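Aspartokinase 1, chloroplastic (Arabidopsis thaliana, PDB 2CDQ) catalyses ATP-dependent phosphorylation of L-aspartate, the first step of lysine, threonine, methionine and isoleucine synthesis, and binds lysine and S-adenosylmethionine as allosteric effectors. Local coordinates at residues Gly26-Met31 with Pro55-Val60; Lys106-Asp111 with Ala156-Thr161; Thr136-Asp141 with Asp180-Gly185; Leu344-Thr349 with Lys410-Asn415; Arg420-Leu425 with Ser463-Glu468. One frame throughout, in Å; residues are numbered along the deposited sequence.

Interaction 1: residues Gly26-Met31 with Pro55-Val60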
# COMPACT_ATOMS: atom_id res chain seq x y z
N GLY A 26 -12.33 -48.51 0.13
CA GLY A 26 -12.18 -47.11 0.54
C GLY A 26 -12.17 -46.08 -0.58
O GLY A 26 -11.75 -46.37 -1.70
N ILE A 27 -12.63 -44.87 -0.25
CA ILE A 27 -12.55 -43.71 -1.14
C ILE A 27 -11.07 -43.33 -1.30
O ILE A 27 -10.35 -43.24 -0.31
CB ILE A 27 -13.34 -42.49 -0.57
CG1 ILE A 27 -14.82 -42.84 -0.33
CG2 ILE A 27 -13.18 -41.27 -1.46
CD1 ILE A 27 -15.68 -42.90 -1.58
N THR A 28 -10.62 -43.12 -2.54
CA THR A 28 -9.19 -42.85 -2.81
C THR A 28 -8.85 -41.39 -3.09
O THR A 28 -7.74 -40.94 -2.79
CB THR A 28 -8.63 -43.72 -3.96
OG1 THR A 28 -9.54 -43.73 -5.06
CG2 THR A 28 -8.39 -45.15 -3.48
N CYS A 29 -9.81 -40.65 -3.66
CA CYS A 29 -9.61 -39.25 -4.03
C CYS A 29 -10.92 -38.54 -4.35
O CYS A 29 -11.96 -39.18 -4.56
CB CYS A 29 -8.67 -39.14 -5.23
SG CYS A 29 -9.30 -40.00 -6.68
N VAL A 30 -10.86 -37.21 -4.40
CA VAL A 30 -11.98 -36.37 -4.81
C VAL A 30 -11.66 -35.66 -6.13
O VAL A 30 -10.58 -35.09 -6.29
CB VAL A 30 -12.40 -35.37 -3.69
CG1 VAL A 30 -11.18 -34.76 -3.02
CG2 VAL A 30 -13.31 -34.30 -4.24
N MET A 31 -12.60 -35.71 -7.07
CA MET A 31 -12.45 -35.05 -8.36
C MET A 31 -13.49 -33.95 -8.50
O MET A 31 -14.69 -34.19 -8.34
CB MET A 31 -12.57 -36.05 -9.50
CG MET A 31 -11.56 -37.19 -9.41
SD MET A 31 -11.93 -38.54 -10.54
CE MET A 31 -10.85 -38.14 -11.90
N PRO A 55 -10.67 -47.35 -13.07
CA PRO A 55 -11.52 -48.27 -12.29
C PRO A 55 -10.83 -48.73 -11.01
O PRO A 55 -11.49 -49.06 -10.02
CB PRO A 55 -11.73 -49.46 -13.24
CG PRO A 55 -11.25 -48.98 -14.59
CD PRO A 55 -10.18 -47.99 -14.30
N GLU A 56 -9.50 -48.74 -11.05
CA GLU A 56 -8.65 -48.99 -9.89
C GLU A 56 -8.63 -47.82 -8.89
O GLU A 56 -7.82 -47.81 -7.95
CB GLU A 56 -7.21 -49.36 -10.34
CG GLU A 56 -6.84 -49.00 -11.80
CD GLU A 56 -6.82 -47.49 -12.12
OE1 GLU A 56 -6.54 -46.67 -11.21
OE2 GLU A 56 -7.06 -47.13 -13.30
N GLU A 57 -9.51 -46.84 -9.10
CA GLU A 57 -9.64 -45.68 -8.22
C GLU A 57 -11.11 -45.48 -7.85
O GLU A 57 -11.99 -45.66 -8.70
CB GLU A 57 -9.09 -44.44 -8.92
CG GLU A 57 -8.50 -43.37 -8.00
CD GLU A 57 -7.03 -43.61 -7.66
OE1 GLU A 57 -6.32 -44.27 -8.45
OE2 GLU A 57 -6.58 -43.12 -6.60
N SER A 58 -11.38 -45.13 -6.60
CA SER A 58 -12.75 -44.92 -6.12
C SER A 58 -12.96 -43.45 -5.74
O SER A 58 -12.61 -43.04 -4.63
CB SER A 58 -13.06 -45.82 -4.91
OG SER A 58 -13.08 -47.19 -5.25
N PRO A 59 -13.55 -42.66 -6.66
CA PRO A 59 -13.58 -41.21 -6.48
C PRO A 59 -14.83 -40.66 -5.80
O PRO A 59 -15.87 -41.32 -5.76
CB PRO A 59 -13.53 -40.70 -7.92
CG PRO A 59 -14.18 -41.79 -8.75
CD PRO A 59 -14.20 -43.07 -7.91
N VAL A 60 -14.70 -39.45 -5.24
CA VAL A 60 -15.85 -38.63 -4.86
C VAL A 60 -15.93 -37.49 -5.88
O VAL A 60 -14.93 -36.81 -6.13
CB VAL A 60 -15.73 -38.06 -3.42
CG1 VAL A 60 -16.72 -36.92 -3.19
CG2 VAL A 60 -15.95 -39.16 -2.39

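Interaction 2: residues Lys106-Asp111 with Ala156-Thr161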
# COMPACT_ATOMS: atom_id res chain seq x y z
N LYS A 106 -33.27 -35.49 -21.75
CA LYS A 106 -33.69 -36.14 -22.99
C LYS A 106 -32.53 -36.94 -23.58
O LYS A 106 -32.68 -38.13 -23.86
CB LYS A 106 -34.17 -35.09 -24.00
CG LYS A 106 -35.13 -35.61 -25.08
CD LYS A 106 -34.71 -35.15 -26.50
CE LYS A 106 -34.68 -33.62 -26.68
NZ LYS A 106 -33.77 -33.20 -27.80
N GLU A 107 -31.38 -36.30 -23.73
CA GLU A 107 -30.23 -36.90 -24.38
C GLU A 107 -29.55 -37.98 -23.54
O GLU A 107 -29.08 -38.98 -24.08
CB GLU A 107 -29.20 -35.84 -24.77
CG GLU A 107 -27.97 -36.43 -25.43
CD GLU A 107 -26.99 -35.38 -25.91
OE1 GLU A 107 -25.84 -35.78 -26.22
OE2 GLU A 107 -27.36 -34.18 -25.97
N LEU A 108 -29.49 -37.78 -22.24
CA LEU A 108 -28.86 -38.77 -21.38
C LEU A 108 -29.81 -39.93 -21.12
O LEU A 108 -29.42 -40.94 -20.51
CB LEU A 108 -28.36 -38.13 -20.08
CG LEU A 108 -27.18 -37.16 -20.21
CD1 LEU A 108 -26.72 -36.69 -18.84
CD2 LEU A 108 -26.01 -37.78 -20.98
N ASN A 109 -31.04 -39.77 -21.60
CA ASN A 109 -32.08 -40.80 -21.52
C ASN A 109 -32.43 -41.19 -20.07
O ASN A 109 -32.48 -42.37 -19.71
CB ASN A 109 -31.68 -42.02 -22.36
CG ASN A 109 -32.84 -42.94 -22.63
OD1 ASN A 109 -33.89 -42.52 -23.14
ND2 ASN A 109 -32.67 -44.21 -22.31
N ILE A 110 -32.69 -40.16 -19.25
CA ILE A 110 -33.05 -40.33 -17.85
C ILE A 110 -34.53 -40.01 -17.63
O ILE A 110 -35.14 -39.29 -18.43
CB ILE A 110 -32.20 -39.41 -16.94
CG1 ILE A 110 -30.73 -39.81 -17.00
CG2 ILE A 110 -32.69 -39.43 -15.49
CD1 ILE A 110 -29.81 -38.68 -16.61
N ASP A 111 -35.09 -40.56 -16.55
CA ASP A 111 -36.44 -40.21 -16.10
C ASP A 111 -36.52 -38.72 -15.72
O ASP A 111 -35.84 -38.28 -14.79
CB ASP A 111 -36.85 -41.09 -14.92
CG ASP A 111 -38.15 -40.65 -14.28
OD1 ASP A 111 -39.18 -40.63 -14.98
OD2 ASP A 111 -38.14 -40.32 -13.08
N ALA A 156 -25.79 -38.01 -11.59
CA ALA A 156 -25.93 -39.21 -10.76
C ALA A 156 -26.84 -40.23 -11.44
O ALA A 156 -26.48 -41.41 -11.57
CB ALA A 156 -26.45 -38.86 -9.38
N ALA A 157 -28.01 -39.77 -11.87
CA ALA A 157 -28.97 -40.60 -12.59
C ALA A 157 -28.34 -41.21 -13.84
O ALA A 157 -28.53 -42.39 -14.12
CB ALA A 157 -30.21 -39.81 -12.95
N TYR A 158 -27.57 -40.40 -14.58
CA TYR A 158 -26.91 -40.87 -15.80
C TYR A 158 -25.89 -41.98 -15.55
O TYR A 158 -25.86 -42.97 -16.29
CB TYR A 158 -26.26 -39.70 -16.57
CG TYR A 158 -25.42 -40.14 -17.75
CD1 TYR A 158 -26.00 -40.73 -18.88
CD2 TYR A 158 -24.03 -39.98 -17.73
CE1 TYR A 158 -25.22 -41.15 -19.96
CE2 TYR A 158 -23.24 -40.39 -18.81
CZ TYR A 158 -23.84 -40.97 -19.92
OH TYR A 158 -23.06 -41.37 -20.98
N LEU A 159 -25.06 -41.83 -14.52
CA LEU A 159 -24.11 -42.88 -14.16
C LEU A 159 -24.80 -44.24 -13.91
O LEU A 159 -24.35 -45.28 -14.41
CB LEU A 159 -23.26 -42.47 -12.95
CG LEU A 159 -22.10 -41.49 -13.18
CD1 LEU A 159 -21.39 -41.17 -11.87
CD2 LEU A 159 -21.09 -42.01 -14.21
N ASN A 160 -25.91 -44.21 -13.16
CA ASN A 160 -26.72 -45.41 -12.88
C ASN A 160 -27.36 -46.01 -14.14
O ASN A 160 -27.62 -47.21 -14.21
CB ASN A 160 -27.79 -45.09 -11.83
CG ASN A 160 -27.21 -44.64 -10.50
OD1 ASN A 160 -26.55 -45.41 -9.79
ND2 ASN A 160 -27.45 -43.38 -10.15
N THR A 161 -27.60 -45.15 -15.13
CA THR A 161 -28.09 -45.56 -16.43
C THR A 161 -27.08 -46.47 -17.13
O THR A 161 -27.46 -47.47 -17.74
CB THR A 161 -28.43 -44.30 -17.29
OG1 THR A 161 -29.70 -43.78 -16.89
CG2 THR A 161 -28.45 -44.58 -18.81

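Interaction 3: residues Thr136-Asp141 with Asp180-Gly185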
# COMPACT_ATOMS: atom_id res chain seq x y z
N THR A 136 -33.40 -10.88 -1.05
CA THR A 136 -32.44 -10.90 0.05
C THR A 136 -31.30 -11.86 -0.28
O THR A 136 -31.46 -12.75 -1.11
CB THR A 136 -33.10 -11.37 1.37
OG1 THR A 136 -33.67 -12.67 1.20
CG2 THR A 136 -34.18 -10.39 1.83
N LEU A 137 -30.17 -11.68 0.40
CA LEU A 137 -29.01 -12.57 0.25
C LEU A 137 -29.35 -14.00 0.68
O LEU A 137 -28.79 -14.96 0.15
CB LEU A 137 -27.78 -12.05 1.01
CG LEU A 137 -27.33 -10.58 0.87
CD1 LEU A 137 -26.02 -10.36 1.64
CD2 LEU A 137 -27.17 -10.13 -0.59
N ARG A 138 -30.27 -14.14 1.63
CA ARG A 138 -30.78 -15.46 2.01
C ARG A 138 -31.48 -16.15 0.82
O ARG A 138 -31.26 -17.34 0.57
CB ARG A 138 -31.73 -15.34 3.21
CG ARG A 138 -32.26 -16.68 3.74
CD ARG A 138 -33.56 -16.51 4.50
NE ARG A 138 -33.98 -17.76 5.14
CZ ARG A 138 -33.81 -18.04 6.44
NH1 ARG A 138 -33.24 -17.17 7.26
NH2 ARG A 138 -34.23 -19.21 6.91
N THR A 139 -32.31 -15.40 0.09
CA THR A 139 -33.03 -15.93 -1.07
C THR A 139 -32.04 -16.22 -2.19
O THR A 139 -32.11 -17.27 -2.84
CB THR A 139 -34.13 -14.97 -1.57
OG1 THR A 139 -35.08 -14.73 -0.52
CG2 THR A 139 -34.86 -15.55 -2.78
N ARG A 140 -31.12 -15.29 -2.38
CA ARG A 140 -30.09 -15.38 -3.41
C ARG A 140 -29.33 -16.70 -3.31
O ARG A 140 -29.08 -17.36 -4.32
CB ARG A 140 -29.14 -14.18 -3.30
CG ARG A 140 -28.25 -13.94 -4.51
CD ARG A 140 -27.39 -12.68 -4.35
NE ARG A 140 -28.17 -11.46 -4.57
CZ ARG A 140 -28.15 -10.74 -5.69
NH1 ARG A 140 -27.38 -11.11 -6.71
NH2 ARG A 140 -28.91 -9.65 -5.80
N ASP A 141 -29.00 -17.10 -2.08
CA ASP A 141 -28.36 -18.40 -1.84
C ASP A 141 -29.25 -19.58 -2.20
O ASP A 141 -28.77 -20.58 -2.75
CB ASP A 141 -27.91 -18.51 -0.39
CG ASP A 141 -26.46 -18.12 -0.21
OD1 ASP A 141 -25.95 -17.33 -1.02
OD2 ASP A 141 -25.84 -18.60 0.75
N ASP A 180 -24.07 -18.15 9.15
CA ASP A 180 -25.32 -17.73 8.53
C ASP A 180 -25.22 -16.41 7.75
O ASP A 180 -26.23 -15.73 7.58
CB ASP A 180 -26.45 -17.71 9.57
CG ASP A 180 -26.60 -19.04 10.30
OD1 ASP A 180 -27.56 -19.77 10.00
OD2 ASP A 180 -25.75 -19.35 11.16
N ASP A 181 -24.02 -16.07 7.28
CA ASP A 181 -23.88 -14.96 6.32
C ASP A 181 -23.88 -15.54 4.92
O ASP A 181 -23.06 -16.40 4.59
CB ASP A 181 -22.65 -14.07 6.58
CG ASP A 181 -21.56 -14.76 7.36
OD1 ASP A 181 -21.70 -14.90 8.59
OD2 ASP A 181 -20.54 -15.15 6.74
N PHE A 182 -24.80 -15.04 4.09
CA PHE A 182 -25.25 -15.80 2.94
C PHE A 182 -24.34 -15.85 1.69
O PHE A 182 -23.93 -16.92 1.25
CB PHE A 182 -26.71 -15.48 2.63
CG PHE A 182 -27.66 -16.11 3.60
CD1 PHE A 182 -28.02 -17.46 3.46
CD2 PHE A 182 -28.16 -15.39 4.67
CE1 PHE A 182 -28.88 -18.07 4.38
CE2 PHE A 182 -29.03 -15.99 5.59
CZ PHE A 182 -29.38 -17.33 5.44
N THR A 183 -24.03 -14.69 1.12
CA THR A 183 -23.16 -14.66 -0.04
C THR A 183 -21.80 -15.32 0.28
O THR A 183 -21.12 -15.84 -0.61
CB THR A 183 -23.01 -13.22 -0.56
OG1 THR A 183 -24.30 -12.73 -0.96
CG2 THR A 183 -22.04 -13.14 -1.75
N ASN A 184 -21.45 -15.36 1.57
CA ASN A 184 -20.12 -15.81 2.02
C ASN A 184 -20.13 -16.75 3.23
O ASN A 184 -19.47 -16.49 4.24
CB ASN A 184 -19.23 -14.59 2.28
CG ASN A 184 -17.77 -14.95 2.44
OD1 ASN A 184 -17.18 -15.63 1.59
ND2 ASN A 184 -17.17 -14.50 3.53
N GLY A 185 -20.85 -17.86 3.13
CA GLY A 185 -20.91 -18.86 4.19
C GLY A 185 -19.58 -19.51 4.54
O GLY A 185 -18.93 -20.13 3.70

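Interaction 4: residues Leu344-Thr349 with Lys410-Asn415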
# COMPACT_ATOMS: atom_id res chain seq x y z
N LEU A 344 -6.44 4.73 -8.67
CA LEU A 344 -6.63 6.00 -7.96
C LEU A 344 -5.34 6.48 -7.33
O LEU A 344 -4.57 5.69 -6.79
CB LEU A 344 -7.71 5.88 -6.88
CG LEU A 344 -9.16 5.95 -7.38
CD1 LEU A 344 -9.73 4.56 -7.43
CD2 LEU A 344 -9.99 6.84 -6.48
N ASP A 345 -5.13 7.80 -7.40
CA ASP A 345 -3.98 8.44 -6.77
C ASP A 345 -4.45 9.46 -5.73
O ASP A 345 -5.29 10.32 -6.02
CB ASP A 345 -3.11 9.12 -7.84
CG ASP A 345 -1.88 9.78 -7.26
OD1 ASP A 345 -1.15 9.13 -6.48
OD2 ASP A 345 -1.63 10.96 -7.59
N ILE A 346 -3.91 9.35 -4.52
CA ILE A 346 -4.35 10.17 -3.40
C ILE A 346 -3.14 10.88 -2.79
O ILE A 346 -2.37 10.27 -2.04
CB ILE A 346 -5.08 9.29 -2.33
CG1 ILE A 346 -6.32 8.63 -2.94
CG2 ILE A 346 -5.47 10.09 -1.10
CD1 ILE A 346 -6.71 7.34 -2.26
N ALA A 347 -2.98 12.17 -3.11
CA ALA A 347 -1.80 12.93 -2.67
C ALA A 347 -2.10 14.00 -1.63
O ALA A 347 -3.01 14.80 -1.82
CB ALA A 347 -1.09 13.55 -3.86
N SER A 348 -1.33 14.00 -0.55
CA SER A 348 -1.41 15.04 0.47
C SER A 348 -0.07 15.24 1.17
O SER A 348 0.60 14.26 1.52
CB SER A 348 -2.50 14.72 1.50
OG SER A 348 -2.53 15.69 2.54
N THR A 349 0.33 16.49 1.39
CA THR A 349 1.57 16.81 2.10
C THR A 349 1.47 16.47 3.60
O THR A 349 2.48 16.32 4.28
CB THR A 349 1.98 18.30 1.93
OG1 THR A 349 1.00 19.15 2.53
CG2 THR A 349 2.15 18.66 0.45
N LYS A 410 -11.98 15.47 0.03
CA LYS A 410 -12.11 16.23 1.27
C LYS A 410 -10.82 16.23 2.07
O LYS A 410 -10.56 17.15 2.84
CB LYS A 410 -13.24 15.66 2.15
CG LYS A 410 -14.62 15.72 1.53
CD LYS A 410 -15.67 15.20 2.51
CE LYS A 410 -17.07 15.24 1.91
NZ LYS A 410 -18.11 14.90 2.93
N ILE A 411 -10.00 15.19 1.90
CA ILE A 411 -8.74 15.07 2.65
C ILE A 411 -7.48 15.12 1.79
O ILE A 411 -6.38 15.26 2.33
CB ILE A 411 -8.70 13.80 3.55
CG1 ILE A 411 -8.97 12.54 2.73
CG2 ILE A 411 -9.66 13.94 4.73
CD1 ILE A 411 -8.57 11.25 3.43
N ALA A 412 -7.63 15.01 0.47
CA ALA A 412 -6.48 14.97 -0.45
C ALA A 412 -6.76 15.48 -1.87
O ALA A 412 -7.90 15.82 -2.21
CB ALA A 412 -5.90 13.56 -0.51
N VAL A 413 -5.70 15.55 -2.69
CA VAL A 413 -5.83 15.77 -4.13
C VAL A 413 -5.87 14.41 -4.80
O VAL A 413 -4.93 13.61 -4.69
CB VAL A 413 -4.67 16.62 -4.72
CG1 VAL A 413 -4.88 16.84 -6.21
CG2 VAL A 413 -4.54 17.95 -4.00
N VAL A 414 -6.98 14.15 -5.50
CA VAL A 414 -7.30 12.82 -6.01
C VAL A 414 -7.29 12.77 -7.54
O VAL A 414 -7.71 13.72 -8.19
CB VAL A 414 -8.69 12.36 -5.49
CG1 VAL A 414 -8.89 10.86 -5.70
CG2 VAL A 414 -8.85 12.71 -4.02
N ASN A 415 -6.79 11.67 -8.08
CA ASN A 415 -6.80 11.43 -9.53
C ASN A 415 -7.27 10.02 -9.88
O ASN A 415 -6.71 9.04 -9.39
CB ASN A 415 -5.41 11.66 -10.13
CG ASN A 415 -5.24 13.07 -10.67
OD1 ASN A 415 -5.38 14.05 -9.94
ND2 ASN A 415 -4.92 13.16 -11.95
O HOH W 1 -5.08 16.23 4.78

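Interaction 5: residues Arg420-Leu425 with Ser463-Glu468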
# COMPACT_ATOMS: atom_id res chain seq x y z
N ARG A 420 -6.35 1.01 -17.26
CA ARG A 420 -5.02 0.44 -16.96
C ARG A 420 -5.10 -1.09 -16.89
O ARG A 420 -6.17 -1.67 -17.05
CB ARG A 420 -4.43 0.98 -15.64
CG ARG A 420 -4.56 2.48 -15.41
CD ARG A 420 -3.69 3.29 -16.34
NE ARG A 420 -4.46 4.41 -16.87
CZ ARG A 420 -3.96 5.60 -17.22
NH1 ARG A 420 -2.67 5.86 -17.08
NH2 ARG A 420 -4.77 6.53 -17.69
N ALA A 421 -3.96 -1.73 -16.65
CA ALA A 421 -3.89 -3.18 -16.53
C ALA A 421 -2.73 -3.55 -15.63
O ALA A 421 -1.74 -2.81 -15.55
CB ALA A 421 -3.73 -3.82 -17.91
N ILE A 422 -2.84 -4.70 -14.96
CA ILE A 422 -1.79 -5.21 -14.08
C ILE A 422 -1.09 -6.41 -14.72
O ILE A 422 -1.75 -7.38 -15.09
CB ILE A 422 -2.34 -5.70 -12.71
CG1 ILE A 422 -3.51 -4.84 -12.20
CG2 ILE A 422 -1.20 -5.86 -11.70
CD1 ILE A 422 -3.19 -3.88 -11.10
N ILE A 423 0.23 -6.34 -14.85
CA ILE A 423 1.03 -7.53 -15.14
C ILE A 423 1.65 -7.99 -13.82
O ILE A 423 2.36 -7.23 -13.17
CB ILE A 423 2.13 -7.27 -16.20
CG1 ILE A 423 1.50 -6.95 -17.56
CG2 ILE A 423 3.10 -8.46 -16.32
CD1 ILE A 423 2.43 -6.22 -18.50
N SER A 424 1.36 -9.22 -13.43
CA SER A 424 1.96 -9.79 -12.23
C SER A 424 3.03 -10.80 -12.62
O SER A 424 2.78 -11.72 -13.40
CB SER A 424 0.90 -10.46 -11.35
OG SER A 424 0.28 -9.52 -10.49
N LEU A 425 4.23 -10.61 -12.08
CA LEU A 425 5.30 -11.58 -12.22
C LEU A 425 5.37 -12.49 -11.00
O LEU A 425 5.61 -12.02 -9.88
CB LEU A 425 6.64 -10.87 -12.43
CG LEU A 425 7.21 -10.69 -13.84
CD1 LEU A 425 6.14 -10.65 -14.94
CD2 LEU A 425 8.12 -9.46 -13.90
N SER A 463 3.80 -6.75 -8.94
CA SER A 463 2.84 -6.21 -9.89
C SER A 463 3.30 -4.90 -10.55
O SER A 463 3.81 -4.01 -9.87
CB SER A 463 1.48 -6.01 -9.21
OG SER A 463 0.97 -7.24 -8.73
N PHE A 464 3.12 -4.82 -11.86
CA PHE A 464 3.28 -3.57 -12.61
C PHE A 464 1.94 -3.08 -13.09
O PHE A 464 1.15 -3.86 -13.64
CB PHE A 464 4.14 -3.75 -13.86
CG PHE A 464 5.41 -4.49 -13.66
CD1 PHE A 464 5.82 -5.44 -14.59
CD2 PHE A 464 6.22 -4.24 -12.55
CE1 PHE A 464 7.00 -6.13 -14.42
CE2 PHE A 464 7.40 -4.93 -12.37
CZ PHE A 464 7.80 -5.88 -13.30
N ILE A 465 1.68 -1.79 -12.92
CA ILE A 465 0.51 -1.18 -13.56
C ILE A 465 0.92 -0.56 -14.90
O ILE A 465 1.83 0.26 -14.99
CB ILE A 465 -0.23 -0.20 -12.64
CG1 ILE A 465 -1.10 -0.97 -11.65
CG2 ILE A 465 -1.10 0.76 -13.44
CD1 ILE A 465 -0.32 -1.67 -10.55
N VAL A 466 0.21 -0.98 -15.94
CA VAL A 466 0.54 -0.65 -17.30
C VAL A 466 -0.75 -0.12 -17.96
O VAL A 466 -1.81 -0.12 -17.32
CB VAL A 466 1.14 -1.92 -17.96
CG1 VAL A 466 0.06 -2.75 -18.65
CG2 VAL A 466 2.29 -1.57 -18.87
N ASN A 467 -0.68 0.37 -19.20
CA ASN A 467 -1.91 0.72 -19.92
C ASN A 467 -2.56 -0.49 -20.58
O ASN A 467 -1.87 -1.34 -21.16
CB ASN A 467 -1.66 1.82 -20.96
CG ASN A 467 -1.37 3.16 -20.32
OD1 ASN A 467 -2.03 3.56 -19.36
ND2 ASN A 467 -0.37 3.86 -20.86
N GLU A 468 -3.89 -0.56 -20.51
CA GLU A 468 -4.64 -1.69 -21.08
C GLU A 468 -4.24 -2.02 -22.52
O GLU A 468 -4.09 -3.19 -22.87
CB GLU A 468 -6.15 -1.46 -20.96
CG GLU A 468 -7.03 -2.43 -21.75
CD GLU A 468 -7.06 -3.86 -21.21
OE1 GLU A 468 -7.66 -4.73 -21.89
OE2 GLU A 468 -6.51 -4.14 -20.11

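Interaction 1: residues Gly26-Met31 with Pro55-Val60
V30 and V60 form a parallel bridge: C29 O accepts V60 N at 2.8 Å, and V60 O accepts M31 N at 2.7 Å. Ahead of this bridge T28 grips S58 twice. T28 N donates almost straight to S58 O (N to O 2.9 Å, 173° at the hydrogen), and S58 N answers on T28 OG1 at 2.8 Å, a more bent bond (145°). The T28 hydroxyl can reach S58 N because it sits between its own backbone N and carbonyl carbon (chi1 45°). E57 CG, anti to the backbone N, lies 3.7 Å from C29 SG, and the bend at chi2 turns CD toward T28, while the carboxylate makes a weak, long ion pair with K247. I27 and V60 cross at about a right angle, with CG2 of I27 3.6 Å from CG2 of V60; V30, V60 and I27 all pack on helix 232-244. The P59 ring meets the thioether of M31, its CB 3.8 Å from SD. Strand 29-33 is also bonded to strand 248-253, through V30 and Q250. The pairing joins the two parallel strands of the beta-alpha-beta unit 29-33, 41-53, 59-63 of the amino acid kinase fold, strands that lead to K32 and S64, ATP-binding residues by similarity.

Interaction 2: residues Lys106-Asp111 with Ala156-Thr161
L108 and I110 make an apolar contact with A157 and Y158 at the surface of the amino acid kinase domain, where the Schellman motif closing helix 92-108 meets the last turns of helix 137-161. N109 leaves the helix with positive phi (61°), and the chain turns so that both L108, before it, and I110, after it, direct their side chains at the second helix. L108 lies across the phenol of Y158 in a CH-pi contact. Its CD2 sits over one face, 3.8 Å from the ring centroid and displaced toward the rim, near CD1 and CE1. The other methyl, CD1, reaches back to Y158 CB at 3.8 Å. The Y158 ring is available to L108 because its CG stands anti to the backbone N (chi1 173°). L108 also touches A41 and M44 of helix 41-53, and Y158 touches K45, so a third helix adjoins this junction. The site is remote from the substrate and effector pockets. I110 spreads two methyls over neighbouring residues of the helix: CD1 is 3.7 Å from Y158 CB, and CG2 is 3.6 Å from A157 CB.

Interaction 3: residues Thr136-Asp141 with Asp180-Gly185
L137, in the first turn of helix 137-161, faces the loop 180-185 and sets its CB 3.9 Å from F182 CB. Its branched end turns toward T183, both CD1 and CD2 lying 3.9 Å from T183 OG1, so the threonine hydroxyl is met by two methyls at once. R138 comes next and covers one face of the F182 ring. Its CA lies over the centre of the ring, 3.6 Å from the centroid and 13° off the normal, a CH-pi contact. With CG anti to the backbone N (chi1 -176°), CB and CG continue across the same face, and CG comes 3.4 Å from CZ. The two side chains thus run side by side in the same direction, while the guanidinium plane is turned 46° from the ring and the arginine also touches T222 and A224. One turn on from L137, D141 brings OD2 to the rim of the F182 ring, in its plane and 3.7 Å from CD1. That same oxygen accepts a hydrogen bond from T227 N, and G185 is bonded through its backbone to T227, which ties strand 225-227 to both segments. The arrangement joins a helix start to a loop of the amino acid kinase domain, with E148, a substrate-binding residue, farther along the helix and T183 about 9 Å (side chain) from bound S-adenosylmethionine.

Interaction 4: residues Leu344-Thr349 with Lys410-Asn415
D345 and A347 pair with N415 and V413 at the edge of an antiparallel ACT-domain sheet, in which strand 413-418 is the outermost strand within the chain and strand 341-347 lies inside it. Over 344-347 and 413-415 the N-to-C directions are 167° apart, close to antiparallel. D345 and N415 form one hydrogen-bonded pair, D345 N donating to N415 O at 2.8 Å. A347 and V413 form the next, with A347 N to V413 O at 2.9 Å, and each pair is completed by the reciprocal bond. I346 and V414 fall between them as the non-hydrogen-bonded pair, facing the helices. I346 CG2, anti to the backbone N, packs against A412 CB at 3.5 Å, whereas CG1 turns to V414 CG1 at 4.4 Å. L344 CD2 approaches the same V414 methyl at 4.2 Å. L408 of helix 398-408 touches L344, I346 and V414, and V361 of helix 357-367 touches I346, so this face of the sheet packs on the two helices. The other face carries D345, A347, V413 and N415; here D345 OD1 forms a salt bridge with K459 of the second subunit and a hydrogen bond with S383 OG, tying the sheet to that subunit. Past the ladder, S348 OG is hydrogen-bonded to R350 N. A water donates to I411 O at 2.9 Å and forms a weak hydrogen bond with S348 OG at 3.4 Å.

Interaction 5: residues Arg420-Leu425 with Ser463-Glu468
The F464 ring meets L425 obliquely, CD2 of the leucine lying 3.6 Å from both CE1 and CZ; F440 adds a second ring, its plane at about 60° to that of F464. The other flat pair is R420 with N467. N467 OD1 stands over one face of the guanidinium, 3.3 Å from NH1, at an angle too poor for a hydrogen bond, and the amide plane is turned 71° from it. R420 bonds instead through NH1 to Q451 OE1 and through NE to K418 O. Between these ends the strands run antiparallel, A421 with V466 and I423 with F464 being the hydrogen-bonded pairs; V466 N to A421 O is 2.7 Å and F464 N to I423 O is 2.8 Å. On one face I422 and I465 lie side by side, CD1 of the first 3.6 Å from CG1 of the second, followed by the S424 and S463 hydroxyls, hydrogen-bonded OG to OG at 3.0 Å. On the other, A421 CB is 4.0 Å from V466 CG1. Helix 468-483 covers A421, I423 and V466 in this ACT-domain sheet, which continues to strands 332-339 and 452-455, while R420, I422 and I465 touch strand 341-347.

Overall arrangement
Along the chain, interaction 1 closes first, interactions 2 and 3 interleave, and interactions 4 and 5 follow in series. The first three belong to the amino acid kinase domain: interaction 1 pairs two parallel strands of its mixed sheet, and interactions 2 and 3 sit on helix 137-161, their centres 32 Å apart. Interactions 4 and 5 lie in separate four-stranded antiparallel sheets of the ACT region, linked by the successive strands 413-418 and 420-427, with centres 22 Å apart. Interactions 1 and 4 are 56 Å apart between centres. The effector sites of the ACT region thus lie apart from the kinase sheet, consistent with allosteric control, and interaction 3 is the kinase-domain contact near bound S-adenosylmethionine.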